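Local coordinates for protein CRISPR-associated endonuclease Cas3-HD (Methanocaldococcus jannaschii, PDB 3S4L) that cuts single-stranded DNA in a magnesium-dependent reaction and single-stranded RNA without added cations, as the HD nuclease of CRISPR interference, at residues V9-N14 with I18-D23. Residues are numbered along the deposited sequence; the frame is centred on the assembly and turned at random.
Sequences VLAFKN and IDHVND
Two first torsions bring the edge of Phe12 to the face of His20. His20 has CG anti to its own backbone N (chi1 177°), which swings the imidazole off helix 17-31 toward the loop; Phe12 has CG beside the backbone N and anti to the carbonyl carbon (chi1 -50°), which carries the phenyl ring toward the helix although the bond from CA to CB does not head there. The result is a T-shaped pair in which the phenyl supplies the edge and the imidazole the face. Ring centroids lie 5.1 Å apart and the planes make an angle of 72°. Phe12 CE2 does most of the touching, sitting 3.8 Å above the imidazole plane, over the ring centre; Phe12 CZ follows at 4.1 Å from His20 NE2.

Ala11 fills in nearer the helix. Its CB points toward the helix and lies 3.7 Å from His20 CB and equally 3.7 Å from His20 CD2, so the methyl packs against CB and the CG-CD2 side of the imidazole. Two successive residues, Ala11 and Phe12, sit opposite the single residue Gln15, which makes a classic beta bulge.

No hydrogen bond joins the two segments. Outside them, Lys70 NZ hydrogen-bonds to Ala11 O and makes a cation-pi contact with the Phe12 ring.

The contact borders the metal site of the HD domain, where Asp67, His91, His123 and His124 hold calcium: the side chains of His20 and Asp67 are about 4 Å apart, and that of His20 is about 6 Å from a bound calcium ion. Because Phe12 meets His20 through a C-H edge over the pi face, the pairing probably limits the tilt of the imidazole while using neither ND1 nor NE2 for hydrogen bonding across this contact.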
loop_
_atom_site.group_PDB
_atom_site.type_symbol
_atom_site.label_atom_id
_atom_site.label_comp_id
_atom_site.label_asym_id
_atom_site.label_seq_id
_atom_site.Cartn_x
_atom_site.Cartn_y
_atom_site.Cartn_z
ATOM N N VAL A 9 -9.416 -12.488 -9.094
ATOM C CA VAL A 9 -8.256 -11.726 -8.630
ATOM C C VAL A 9 -7.722 -12.343 -7.335
ATOM O O VAL A 9 -8.370 -12.277 -6.293
ATOM C CB VAL A 9 -8.610 -10.249 -8.406
ATOM C CG1 VAL A 9 -7.340 -9.435 -8.165
ATOM C CG2 VAL A 9 -9.364 -9.710 -9.611
ATOM N N LEU A 10 -6.546 -12.962 -7.411
ATOM C CA LEU A 10 -6.050 -13.798 -6.313
ATOM C C LEU A 10 -5.044 -13.113 -5.384
ATOM O O LEU A 10 -4.201 -12.332 -5.838
ATOM C CB LEU A 10 -5.449 -15.102 -6.867
ATOM C CG LEU A 10 -6.426 -16.084 -7.526
ATOM C CD1 LEU A 10 -5.736 -17.375 -7.968
ATOM C CD2 LEU A 10 -7.589 -16.409 -6.574
ATOM N N ALA A 11 -5.153 -13.401 -4.082
ATOM C CA ALA A 11 -4.132 -13.006 -3.113
ATOM C C ALA A 11 -3.122 -14.145 -3.012
ATOM O O ALA A 11 -1.915 -13.914 -2.889
ATOM C CB ALA A 11 -4.757 -12.707 -1.727
ATOM N N PHE A 12 -3.644 -15.372 -3.055
ATOM C CA PHE A 12 -2.851 -16.601 -3.046
ATOM C C PHE A 12 -3.572 -17.616 -3.914
ATOM O O PHE A 12 -4.770 -17.467 -4.177
ATOM C CB PHE A 12 -2.745 -17.186 -1.633
ATOM C CG PHE A 12 -2.314 -16.202 -0.595
ATOM C CD1 PHE A 12 -0.970 -15.956 -0.375
ATOM C CD2 PHE A 12 -3.252 -15.523 0.167
ATOM C CE1 PHE A 12 -0.569 -15.040 0.593
ATOM C CE2 PHE A 12 -2.858 -14.604 1.133
ATOM C CZ PHE A 12 -1.513 -14.365 1.348
ATOM N N LYS A 13 -2.859 -18.662 -4.327
ATOM C CA LYS A 13 -3.457 -19.729 -5.124
ATOM C C LYS A 13 -4.831 -20.117 -4.576
ATOM O O LYS A 13 -5.773 -20.336 -5.344
ATOM C CB LYS A 13 -2.534 -20.952 -5.147
ATOM C CG LYS A 13 -2.403 -21.614 -6.502
ATOM C CD LYS A 13 -1.010 -22.210 -6.662
ATOM C CE LYS A 13 -0.705 -22.589 -8.104
ATOM N NZ LYS A 13 -1.264 -23.923 -8.468
ATOM N N ASN A 14 -4.939 -20.185 -3.250
ATOM C CA ASN A 14 -6.189 -20.574 -2.586
ATOM C C ASN A 14 -7.213 -19.446 -2.430
ATOM O O ASN A 14 -8.424 -19.689 -2.387
ATOM C CB ASN A 14 -5.903 -21.128 -1.183
ATOM C CG ASN A 14 -5.207 -22.478 -1.204
ATOM O OD1 ASN A 14 -5.547 -23.366 -1.994
ATOM N ND2 ASN A 14 -4.228 -22.644 -0.321
ATOM N N ILE A 18 -10.168 -10.050 -2.549
ATOM C CA ILE A 18 -11.339 -9.537 -1.827
ATOM C C ILE A 18 -11.609 -10.297 -0.511
ATOM O O ILE A 18 -11.767 -9.692 0.556
ATOM C CB ILE A 18 -12.605 -9.585 -2.714
ATOM C CG1 ILE A 18 -12.589 -8.426 -3.711
ATOM C CG2 ILE A 18 -13.870 -9.524 -1.860
ATOM C CD1 ILE A 18 -12.328 -7.071 -3.053
ATOM N N ASP A 19 -11.665 -11.623 -0.589
ATOM C CA ASP A 19 -11.864 -12.419 0.613
ATOM C C ASP A 19 -10.734 -12.230 1.617
ATOM O O ASP A 19 -10.966 -12.130 2.822
ATOM C CB ASP A 19 -12.050 -13.900 0.271
ATOM C CG ASP A 19 -13.400 -14.181 -0.370
ATOM O OD1 ASP A 19 -14.391 -13.518 0.018
ATOM O OD2 ASP A 19 -13.472 -15.056 -1.263
ATOM N N HIS A 20 -9.505 -12.176 1.117
ATOM C CA HIS A 20 -8.347 -11.980 1.975
ATOM C C HIS A 20 -8.387 -10.605 2.671
ATOM O O HIS A 20 -8.057 -10.481 3.848
ATOM C CB HIS A 20 -7.058 -12.133 1.158
ATOM C CG HIS A 20 -5.810 -11.869 1.940
ATOM N ND1 HIS A 20 -5.589 -12.405 3.191
ATOM C CD2 HIS A 20 -4.714 -11.133 1.645
ATOM C CE1 HIS A 20 -4.412 -12.001 3.638
ATOM N NE2 HIS A 20 -3.858 -11.234 2.716
ATOM N N VAL A 21 -8.783 -9.572 1.937
ATOM C CA VAL A 21 -8.838 -8.234 2.497
ATOM C C VAL A 21 -9.930 -8.164 3.574
ATOM O O VAL A 21 -9.728 -7.590 4.650
ATOM C CB VAL A 21 -9.091 -7.180 1.396
ATOM C CG1 VAL A 21 -9.633 -5.895 2.000
ATOM C CG2 VAL A 21 -7.798 -6.913 0.582
ATOM N N ASN A 22 -11.074 -8.779 3.285
ATOM C CA ASN A 22 -12.209 -8.790 4.207
ATOM C C ASN A 22 -11.890 -9.514 5.513
ATOM O O ASN A 22 -12.424 -9.177 6.577
ATOM C CB ASN A 22 -13.448 -9.407 3.545
ATOM C CG ASN A 22 -14.083 -8.486 2.518
ATOM O OD1 ASN A 22 -13.947 -7.263 2.596
ATOM N ND2 ASN A 22 -14.785 -9.071 1.544
ATOM N N ASP A 23 -11.018 -10.513 5.425
ATOM C CA ASP A 23 -10.585 -11.232 6.618
ATOM C C ASP A 23 -9.621 -10.385 7.460
ATOM O O ASP A 23 -9.632 -10.451 8.680
ATOM C CB ASP A 23 -9.983 -12.600 6.261
ATOM C CG ASP A 23 -11.052 -13.674 6.009
ATOM O OD1 ASP A 23 -12.238 -13.328 5.781
ATOM O OD2 ASP A 23 -10.701 -14.870 6.042
#